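Local structure of endo-1,4-beta-xylanase 1 (Hypocrea jecorina, 1XYN) at residues N141-W146 with G154-Q159; N71-Y76 with E112-G117; G13-S18 with F24-N29. The protein hydrolyses internal beta-1,4-xylosidic bonds in the main chain of xylan, a plant cell wall hemicellulose, releasing xylooligosaccharides and xylose. All blocks are in the same frame, centred on the assembly; numbering follows the deposited sequence.

Interaction 1 of 3, residues N141-W146 with G154-Q159; sequences NHFNAW and GQMNYQ
F143, on the single alpha helix of this family 11 jelly roll, reaches toward strand 155-166 of the large curved sheet and meets M156 and Q159. The contact is small, burying 83 Å² in all, and depends almost wholly on that one phenyl ring.

The apolar part is a Met-aromatic contact. M156 bends at chi2 (-71°) and again at chi3, which brings its terminal methyl to the far end of the ring: CE lies 3.7 Å from F143 CE2 and equally far from CZ. The sulfur stays further back, with SD 5.2 Å from the centroid of the F143 ring, and it approaches obliquely.

The polar neighbour comes from another side. Q159 runs out fully extended, CG anti to its N (chi1 179°), and lays its amide at the edge of the phenyl ring, NE2 4.0 Å from F143 CZ. The amide and ring planes are 27° apart. This nitrogen is not spent on the ring, because it is hydrogen-bonded to the hydroxyl of Y76 on strand 74-79. The same tyrosine touches both M156 and W146, and so sits between helix and strand.

Around the contact, other interactions hold the two pieces. On the helix, W146 packs CE3 in plane at the edge of the F143 ring, while W146 NE1 and H142 ND1 both hydrogen-bond to S126 OG, outside the helix. On the strand, Y158, a substrate-binding residue by similarity, stacks on Y5 of another strand, and its backbone N donates to N157 OD1 at 2.7 Å.

Interaction 2 of 3, residues N71-Y76 with E112-G117; sequences NPLVEY and EPSIQG
L73 pushes its isobutyl group under the tip of the thumb, the long hairpin loop of family 11 xylanases that overhangs the substrate cleft, and meets S114, I115 and Q116 there. This is the tight part. The leucine's CG is anti to its backbone N (chi1 177°), and from there its two methyls fork: CD2 lies 3.6 Å from S114 OG, while CD1 meets I115 CG1 at 3.9 Å. Q116 comes from the opposite direction and lays its chain along the same methyl, with NE2 3.5 Å from L73 CD1. W68 and F121 also touch the leucine. With an alanine at L73, S114, I115 and the Q116 chain would lose the methyls they rest on, and a gap is likely to open beneath the thumb.

The thumb tip holds its own shape. S114 to G117 is a type I turn, and S114 OG takes the N-H of Q116 at 3.1 Å, making an ST turn.

The outer side is looser and bridged by water. One water accepts from both N71 N and Q116 NE2, each at 2.8 Å, while the backbone O of Q116 is hydrogen-bonded to Q31 of the second subunit. Toward the cleft, the predicted nucleophile E75 has its OE2 hydrogen-bonded to the hydroxyl of Y66; beside it a second water donates to P113 O at 2.7 Å and only weakly to E75 OE2, 3.4 Å away.

Interaction 3 of 3, residues G13-S18 with F24-N29; sequences GQVSYS and FSVNWN
Q14, S16 and S18 pair with N29, N27 and S25 as the hydrogen-bonded pairs of an antiparallel beta hairpin, whose strand axes lie 4.6 Å apart at 178°. The bonds differ in quality. S16 N to N27 O (2.8 Å) is nearly straight and runs almost along the carbonyl axis; Q14 N to N29 O is longer at 3.2 Å, its donor well above the carbonyl plane; and S25 N to S18 O is weak. CA-H groups of the non-hydrogen-bonded residues reach the carbonyls of their hydrogen-bonded neighbours across the hairpin: V26 CA is 3.2 Å from S16 O.

Side chains then sort to two faces. V15, Y17, V26 and W28 share the apolar one. Y17 swings across to the partner strand with CG anti to its N (chi1 174°), which brings its ring against V26, obliquely, CD1 to V26 CG1 being 3.7 Å. Further along the same ring, F24 CB arrives at the edge, 3.4 Å from Y17 CE1, and the two side chains cross at about a right angle. D6 fixes the far end of the tyrosine through a hydrogen bond to its OH.

Water joins the polar side: one molecule links Q14 OE1 with N29 ND2, and another donates to the backbone S16 O at 2.8 Å.

Strand 14-19 is an edge strand of its five-stranded sheet within this chain, and strand 23-30 pairs antiparallel with strand 168-177 on its other side. The apolar face packs on the second sheet of the jelly roll, with V15, Y17 and V26 touching strand 34-40, and F24 and W28 reaching V163 of strand 155-166.

How the interactions relate
Interactions 1 and 2 are neighbours, their centres 13 Å apart, and they meet directly: Y158 CE2 packs 3.5 Å from I115 CG2, and W146 CH2 lies 3.5 Å from Y76 CB. Together they span the large sheet from the helix on its back to the thumb over the cleft, where P113 and Y158, substrate-binding by similarity, and the predicted nucleophile E75 gather. Interaction 3 stands apart, about 28 Å and 25 Å from the other two (centre to centre), in the outer sheet. It approaches the catalytic region: the W28 side chain is about 8 Å from that of E164, the predicted proton donor. The calcium held by D81 and H83 is about 10 Å from the W28 side chain.

Interaction 1 of 3, residues N141-W146 with G154-Q159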
loop_
_atom_site.group_PDB
_atom_site.type_symbol
_atom_site.label_atom_id
_atom_site.label_comp_id
_atom_site.label_asym_id
_atom_site.label_seq_id
_atom_site.Cartn_x
_atom_site.Cartn_y
_atom_site.Cartn_z
ATOM N N ASN A 141 -25.861 -2.636 13.181
ATOM C CA ASN A 141 -25.342 -2.882 14.520
ATOM C C ASN A 141 -23.866 -2.486 14.612
ATOM O O ASN A 141 -23.410 -2.004 15.650
ATOM C CB ASN A 141 -25.520 -4.352 14.900
ATOM C CG ASN A 141 -26.990 -4.738 15.098
ATOM O OD1 ASN A 141 -27.876 -3.880 15.140
ATOM N ND2 ASN A 141 -27.246 -6.032 15.235
ATOM N N HIS A 142 -23.127 -2.681 13.525
ATOM C CA HIS A 142 -21.717 -2.321 13.493
ATOM C C HIS A 142 -21.546 -0.827 13.323
ATOM O O HIS A 142 -20.704 -0.227 13.975
ATOM C CB HIS A 142 -20.980 -3.089 12.397
ATOM C CG HIS A 142 -20.909 -4.560 12.658
ATOM N ND1 HIS A 142 -19.923 -5.129 13.432
ATOM C CD2 HIS A 142 -21.756 -5.568 12.332
ATOM C CE1 HIS A 142 -20.165 -6.419 13.577
ATOM N NE2 HIS A 142 -21.272 -6.709 12.920
ATOM N N PHE A 143 -22.372 -0.215 12.486
ATOM C CA PHE A 143 -22.286 1.224 12.278
ATOM C C PHE A 143 -22.658 1.980 13.568
ATOM O O PHE A 143 -22.079 3.028 13.871
ATOM C CB PHE A 143 -23.205 1.651 11.130
ATOM C CG PHE A 143 -22.882 1.005 9.808
ATOM C CD1 PHE A 143 -21.572 0.662 9.480
ATOM C CD2 PHE A 143 -23.889 0.751 8.883
ATOM C CE1 PHE A 143 -21.269 0.079 8.257
ATOM C CE2 PHE A 143 -23.595 0.168 7.655
ATOM C CZ PHE A 143 -22.284 -0.167 7.343
ATOM N N ASN A 144 -23.634 1.454 14.310
ATOM C CA ASN A 144 -24.062 2.070 15.564
ATOM C C ASN A 144 -22.940 1.950 16.595
ATOM O O ASN A 144 -22.546 2.943 17.206
ATOM C CB ASN A 144 -25.342 1.409 16.103
ATOM C CG ASN A 144 -26.593 1.788 15.307
ATOM O OD1 ASN A 144 -26.550 2.627 14.410
ATOM N ND2 ASN A 144 -27.709 1.167 15.642
ATOM N N ALA A 145 -22.404 0.738 16.742
ATOM C CA ALA A 145 -21.316 0.467 17.682
ATOM C C ALA A 145 -20.078 1.300 17.354
ATOM O O ALA A 145 -19.402 1.814 18.249
ATOM C CB ALA A 145 -20.973 -0.994 17.669
ATOM N N TRP A 146 -19.799 1.454 16.065
ATOM C CA TRP A 146 -18.656 2.233 15.626
ATOM C C TRP A 146 -18.848 3.699 16.000
ATOM O O TRP A 146 -17.961 4.319 16.585
ATOM C CB TRP A 146 -18.447 2.078 14.111
ATOM C CG TRP A 146 -17.955 0.699 13.679
ATOM C CD1 TRP A 146 -17.477 -0.308 14.488
ATOM C CD2 TRP A 146 -17.894 0.192 12.337
ATOM N NE1 TRP A 146 -17.123 -1.398 13.726
ATOM C CE2 TRP A 146 -17.367 -1.122 12.406
ATOM C CE3 TRP A 146 -18.231 0.718 11.085
ATOM C CZ2 TRP A 146 -17.170 -1.912 11.271
ATOM C CZ3 TRP A 146 -18.036 -0.070 9.960
ATOM C CH2 TRP A 146 -17.510 -1.371 10.064
ATOM N N GLY A 154 -18.919 8.559 6.905
ATOM C CA GLY A 154 -19.435 9.603 6.031
ATOM C C GLY A 154 -20.458 9.052 5.053
ATOM O O GLY A 154 -21.272 8.204 5.430
ATOM N N GLN A 155 -20.430 9.537 3.807
ATOM C CA GLN A 155 -21.349 9.076 2.761
ATOM C C GLN A 155 -20.969 7.660 2.330
ATOM O O GLN A 155 -19.802 7.380 2.062
ATOM C CB GLN A 155 -21.268 9.971 1.528
ATOM C CG GLN A 155 -21.279 11.455 1.802
ATOM C CD GLN A 155 -20.841 12.262 0.591
ATOM O OE1 GLN A 155 -20.028 13.184 0.701
ATOM N NE2 GLN A 155 -21.371 11.913 -0.577
ATOM N N MET A 156 -21.962 6.785 2.212
ATOM C CA MET A 156 -21.721 5.407 1.807
ATOM C C MET A 156 -21.287 5.275 0.352
ATOM O O MET A 156 -21.904 5.844 -0.553
ATOM C CB MET A 156 -22.983 4.560 2.009
ATOM C CG MET A 156 -23.309 4.248 3.454
ATOM S SD MET A 156 -22.164 3.085 4.169
ATOM C CE MET A 156 -23.192 1.661 4.257
ATOM N N ASN A 157 -20.203 4.532 0.142
ATOM C CA ASN A 157 -19.708 4.261 -1.194
ATOM C C ASN A 157 -19.961 2.768 -1.414
ATOM O O ASN A 157 -20.912 2.242 -0.850
ATOM C CB ASN A 157 -18.235 4.614 -1.333
ATOM C CG ASN A 157 -17.815 4.743 -2.784
ATOM O OD1 ASN A 157 -17.418 3.766 -3.425
ATOM N ND2 ASN A 157 -17.935 5.950 -3.321
ATOM N N TYR A 158 -19.115 2.062 -2.164
ATOM C CA TYR A 158 -19.388 0.649 -2.399
ATOM C C TYR A 158 -19.298 -0.252 -1.165
ATOM O O TYR A 158 -18.627 0.072 -0.180
ATOM C CB TYR A 158 -18.583 0.106 -3.585
ATOM C CG TYR A 158 -17.104 -0.128 -3.355
ATOM C CD1 TYR A 158 -16.653 -1.308 -2.754
ATOM C CD2 TYR A 158 -16.152 0.790 -3.812
ATOM C CE1 TYR A 158 -15.298 -1.572 -2.617
ATOM C CE2 TYR A 158 -14.793 0.532 -3.684
ATOM C CZ TYR A 158 -14.370 -0.650 -3.085
ATOM O OH TYR A 158 -13.019 -0.915 -2.938
ATOM N N GLN A 159 -20.002 -1.378 -1.225
ATOM C CA GLN A 159 -20.057 -2.323 -0.119
ATOM C C GLN A 159 -20.164 -3.721 -0.699
ATOM O O GLN A 159 -21.164 -4.067 -1.318
ATOM C CB GLN A 159 -21.279 -1.995 0.742
ATOM C CG GLN A 159 -21.524 -2.884 1.936
ATOM C CD GLN A 159 -22.800 -2.485 2.673
ATOM O OE1 GLN A 159 -23.881 -3.007 2.397
ATOM N NE2 GLN A 159 -22.679 -1.535 3.591
#

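Interaction 2 of 3, residues N71-Y76 with E112-G117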
loop_
_atom_site.group_PDB
_atom_site.type_symbol
_atom_site.label_atom_id
_atom_site.label_comp_id
_atom_site.label_asym_id
_atom_site.label_seq_id
_atom_site.Cartn_x
_atom_site.Cartn_y
_atom_site.Cartn_z
ATOM N N ASN A 71 -15.921 11.483 2.942
ATOM C CA ASN A 71 -16.135 12.672 3.769
ATOM C C ASN A 71 -16.744 12.356 5.139
ATOM O O ASN A 71 -17.891 12.708 5.413
ATOM C CB ASN A 71 -16.999 13.683 3.014
ATOM C CG ASN A 71 -16.848 15.087 3.549
ATOM O OD1 ASN A 71 -15.744 15.638 3.593
ATOM N ND2 ASN A 71 -17.961 15.679 3.954
ATOM N N PRO A 72 -15.956 11.745 6.042
ATOM C CA PRO A 72 -14.554 11.328 5.907
ATOM C C PRO A 72 -14.318 10.042 5.100
ATOM O O PRO A 72 -15.215 9.205 4.971
ATOM C CB PRO A 72 -14.141 11.122 7.361
ATOM C CG PRO A 72 -15.378 10.516 7.955
ATOM C CD PRO A 72 -16.475 11.391 7.379
ATOM N N LEU A 73 -13.093 9.885 4.591
ATOM C CA LEU A 73 -12.710 8.697 3.829
ATOM C C LEU A 73 -12.451 7.569 4.830
ATOM O O LEU A 73 -11.549 7.675 5.664
ATOM C CB LEU A 73 -11.456 8.967 2.984
ATOM C CG LEU A 73 -10.884 7.789 2.176
ATOM C CD1 LEU A 73 -11.914 7.275 1.185
ATOM C CD2 LEU A 73 -9.618 8.208 1.457
ATOM N N VAL A 74 -13.236 6.494 4.733
ATOM C CA VAL A 74 -13.131 5.362 5.653
ATOM C C VAL A 74 -13.206 3.988 4.989
ATOM O O VAL A 74 -14.128 3.700 4.233
ATOM C CB VAL A 74 -14.281 5.399 6.712
ATOM C CG1 VAL A 74 -14.170 4.215 7.666
ATOM C CG2 VAL A 74 -14.277 6.719 7.482
ATOM N N GLU A 75 -12.259 3.122 5.317
ATOM C CA GLU A 75 -12.270 1.762 4.794
ATOM C C GLU A 75 -12.700 0.889 5.968
ATOM O O GLU A 75 -12.068 0.899 7.018
ATOM C CB GLU A 75 -10.873 1.363 4.332
ATOM C CG GLU A 75 -10.728 -0.086 3.900
ATOM C CD GLU A 75 -9.326 -0.401 3.411
ATOM O OE1 GLU A 75 -8.358 -0.033 4.105
ATOM O OE2 GLU A 75 -9.189 -1.002 2.324
ATOM N N TYR A 76 -13.770 0.129 5.806
ATOM C CA TYR A 76 -14.217 -0.693 6.899
ATOM C C TYR A 76 -14.310 -2.170 6.567
ATOM O O TYR A 76 -14.451 -2.551 5.411
ATOM C CB TYR A 76 -15.542 -0.151 7.460
ATOM C CG TYR A 76 -16.731 -0.208 6.524
ATOM C CD1 TYR A 76 -17.467 -1.385 6.386
ATOM C CD2 TYR A 76 -17.123 0.910 5.775
ATOM C CE1 TYR A 76 -18.561 -1.459 5.527
ATOM C CE2 TYR A 76 -18.221 0.846 4.909
ATOM C CZ TYR A 76 -18.931 -0.347 4.794
ATOM O OH TYR A 76 -20.013 -0.458 3.949
ATOM N N GLU A 112 -1.884 5.339 1.439
ATOM C CA GLU A 112 -2.301 4.048 0.919
ATOM C C GLU A 112 -3.322 4.237 -0.195
ATOM O O GLU A 112 -4.051 5.224 -0.228
ATOM C CB GLU A 112 -2.913 3.208 2.037
ATOM C CG GLU A 112 -1.966 2.950 3.200
ATOM C CD GLU A 112 -0.720 2.183 2.803
ATOM O OE1 GLU A 112 -0.828 1.265 1.956
ATOM O OE2 GLU A 112 0.365 2.489 3.347
ATOM N N PRO A 113 -3.377 3.296 -1.140
ATOM C CA PRO A 113 -4.336 3.412 -2.236
ATOM C C PRO A 113 -5.780 3.389 -1.749
ATOM O O PRO A 113 -6.136 2.619 -0.852
ATOM C CB PRO A 113 -3.998 2.204 -3.110
ATOM C CG PRO A 113 -3.432 1.220 -2.139
ATOM C CD PRO A 113 -2.547 2.089 -1.297
ATOM N N SER A 114 -6.600 4.253 -2.340
ATOM C CA SER A 114 -8.008 4.338 -1.979
ATOM C C SER A 114 -8.849 4.705 -3.185
ATOM O O SER A 114 -8.323 4.922 -4.277
ATOM C CB SER A 114 -8.221 5.385 -0.879
ATOM O OG SER A 114 -8.100 6.697 -1.390
ATOM N N ILE A 115 -10.159 4.790 -2.965
ATOM C CA ILE A 115 -11.111 5.145 -4.005
ATOM C C ILE A 115 -10.943 6.610 -4.408
ATOM O O ILE A 115 -11.539 7.065 -5.385
ATOM C CB ILE A 115 -12.570 4.907 -3.539
ATOM C CG1 ILE A 115 -12.844 5.667 -2.237
ATOM C CG2 ILE A 115 -12.822 3.422 -3.343
ATOM C CD1 ILE A 115 -14.273 5.577 -1.765
ATOM N N GLN A 116 -10.126 7.334 -3.644
ATOM C CA GLN A 116 -9.844 8.749 -3.889
ATOM C C GLN A 116 -8.397 8.944 -4.338
ATOM O O GLN A 116 -7.903 10.078 -4.422
ATOM C CB GLN A 116 -10.079 9.560 -2.612
ATOM C CG GLN A 116 -11.460 9.382 -2.003
ATOM C CD GLN A 116 -11.833 10.514 -1.054
ATOM O OE1 GLN A 116 -11.168 11.555 -1.006
ATOM N NE2 GLN A 116 -12.908 10.318 -0.303
ATOM N N GLY A 117 -7.750 7.837 -4.683
ATOM C CA GLY A 117 -6.355 7.866 -5.081
ATOM C C GLY A 117 -5.565 7.469 -3.847
ATOM O O GLY A 117 -6.150 6.997 -2.872
HETATM O O HOH W 1 -13.933 12.430 1.249
HETATM O O HOH W 2 -7.042 0.194 -0.009
#

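Interaction 3 of 3, residues G13-S18 with F24-N29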
loop_
_atom_site.group_PDB
_atom_site.type_symbol
_atom_site.label_atom_id
_atom_site.label_comp_id
_atom_site.label_asym_id
_atom_site.label_seq_id
_atom_site.Cartn_x
_atom_site.Cartn_y
_atom_site.Cartn_z
ATOM N N GLY A 13 0.783 -12.732 -8.647
ATOM C CA GLY A 13 0.589 -14.143 -8.366
ATOM C C GLY A 13 -0.615 -14.785 -9.020
ATOM O O GLY A 13 -1.284 -14.201 -9.878
ATOM N N GLN A 14 -0.901 -16.009 -8.591
ATOM C CA GLN A 14 -2.013 -16.770 -9.136
ATOM C C GLN A 14 -3.335 -16.497 -8.405
ATOM O O GLN A 14 -3.528 -16.936 -7.276
ATOM C CB GLN A 14 -1.657 -18.265 -9.120
ATOM C CG GLN A 14 -2.670 -19.178 -9.802
ATOM C CD GLN A 14 -2.194 -20.617 -9.933
ATOM O OE1 GLN A 14 -1.174 -21.009 -9.370
ATOM N NE2 GLN A 14 -2.941 -21.413 -10.688
ATOM N N VAL A 15 -4.202 -15.698 -9.029
ATOM C CA VAL A 15 -5.519 -15.372 -8.468
ATOM C C VAL A 15 -6.579 -15.588 -9.552
ATOM O O VAL A 15 -6.640 -14.846 -10.533
ATOM C CB VAL A 15 -5.606 -13.900 -7.946
ATOM C CG1 VAL A 15 -7.019 -13.602 -7.428
ATOM C CG2 VAL A 15 -4.599 -13.662 -6.828
ATOM N N SER A 16 -7.374 -16.641 -9.381
ATOM C CA SER A 16 -8.434 -16.997 -10.313
ATOM C C SER A 16 -9.783 -16.585 -9.736
ATOM O O SER A 16 -10.384 -17.315 -8.956
ATOM C CB SER A 16 -8.419 -18.505 -10.552
ATOM O OG SER A 16 -7.084 -18.982 -10.626
ATOM N N TYR A 17 -10.251 -15.410 -10.132
ATOM C CA TYR A 17 -11.513 -14.868 -9.660
ATOM C C TYR A 17 -12.631 -15.051 -10.687
ATOM O O TYR A 17 -12.486 -14.670 -11.843
ATOM C CB TYR A 17 -11.326 -13.377 -9.342
ATOM C CG TYR A 17 -12.596 -12.652 -8.968
ATOM C CD1 TYR A 17 -13.451 -13.159 -7.987
ATOM C CD2 TYR A 17 -12.953 -11.463 -9.609
ATOM C CE1 TYR A 17 -14.630 -12.504 -7.653
ATOM C CE2 TYR A 17 -14.124 -10.804 -9.283
ATOM C CZ TYR A 17 -14.958 -11.330 -8.308
ATOM O OH TYR A 17 -16.126 -10.688 -7.997
ATOM N N SER A 18 -13.760 -15.588 -10.239
ATOM C CA SER A 18 -14.904 -15.812 -11.111
ATOM C C SER A 18 -16.188 -15.221 -10.536
ATOM O O SER A 18 -16.874 -15.867 -9.740
ATOM C CB SER A 18 -15.108 -17.307 -11.361
ATOM O OG SER A 18 -13.936 -17.907 -11.876
ATOM N N PHE A 24 -19.527 -15.281 -6.064
ATOM C CA PHE A 24 -18.207 -15.335 -6.667
ATOM C C PHE A 24 -17.425 -16.546 -6.204
ATOM O O PHE A 24 -17.767 -17.203 -5.209
ATOM C CB PHE A 24 -17.412 -14.054 -6.369
ATOM C CG PHE A 24 -17.031 -13.898 -4.924
ATOM C CD1 PHE A 24 -17.940 -13.379 -4.003
ATOM C CD2 PHE A 24 -15.772 -14.288 -4.481
ATOM C CE1 PHE A 24 -17.604 -13.254 -2.661
ATOM C CE2 PHE A 24 -15.425 -14.167 -3.140
ATOM C CZ PHE A 24 -16.342 -13.650 -2.228
ATOM N N SER A 25 -16.332 -16.790 -6.915
ATOM C CA SER A 25 -15.453 -17.907 -6.651
ATOM C C SER A 25 -14.032 -17.400 -6.809
ATOM O O SER A 25 -13.779 -16.488 -7.594
ATOM C CB SER A 25 -15.747 -19.011 -7.669
ATOM O OG SER A 25 -14.952 -20.155 -7.458
ATOM N N VAL A 26 -13.125 -17.926 -5.989
ATOM C CA VAL A 26 -11.717 -17.552 -6.054
ATOM C C VAL A 26 -10.815 -18.678 -5.611
ATOM O O VAL A 26 -11.144 -19.427 -4.698
ATOM C CB VAL A 26 -11.342 -16.317 -5.196
ATOM C CG1 VAL A 26 -11.018 -15.150 -6.092
ATOM C CG2 VAL A 26 -12.436 -15.977 -4.194
ATOM N N ASN A 27 -9.720 -18.832 -6.343
ATOM C CA ASN A 27 -8.682 -19.815 -6.067
ATOM C C ASN A 27 -7.443 -18.955 -6.147
ATOM O O ASN A 27 -7.311 -18.152 -7.071
ATOM C CB ASN A 27 -8.624 -20.887 -7.154
ATOM C CG ASN A 27 -9.661 -21.965 -6.958
ATOM O OD1 ASN A 27 -9.526 -22.805 -6.072
ATOM N ND2 ASN A 27 -10.698 -21.956 -7.788
ATOM N N TRP A 28 -6.544 -19.083 -5.180
ATOM C CA TRP A 28 -5.345 -18.257 -5.204
ATOM C C TRP A 28 -4.112 -18.978 -4.691
ATOM O O TRP A 28 -4.212 -20.004 -4.020
ATOM C CB TRP A 28 -5.574 -16.941 -4.422
ATOM C CG TRP A 28 -5.677 -17.097 -2.903
ATOM C CD1 TRP A 28 -4.646 -17.037 -2.007
ATOM C CD2 TRP A 28 -6.862 -17.371 -2.126
ATOM N NE1 TRP A 28 -5.112 -17.263 -0.733
ATOM C CE2 TRP A 28 -6.461 -17.471 -0.774
ATOM C CE3 TRP A 28 -8.216 -17.538 -2.442
ATOM C CZ2 TRP A 28 -7.367 -17.739 0.261
ATOM C CZ3 TRP A 28 -9.115 -17.802 -1.410
ATOM C CH2 TRP A 28 -8.681 -17.900 -0.074
ATOM N N ASN A 29 -2.955 -18.445 -5.062
ATOM C CA ASN A 29 -1.642 -18.947 -4.662
ATOM C C ASN A 29 -0.716 -17.768 -4.959
ATOM O O ASN A 29 -0.030 -17.723 -5.983
ATOM C CB ASN A 29 -1.243 -20.173 -5.479
ATOM C CG ASN A 29 -0.007 -20.861 -4.925
ATOM O OD1 ASN A 29 0.556 -20.430 -3.916
ATOM N ND2 ASN A 29 0.419 -21.937 -5.578
HETATM O O HOH W 3 -0.928 -23.575 -7.916
HETATM O O HOH W 4 -11.818 -19.492 -9.918
#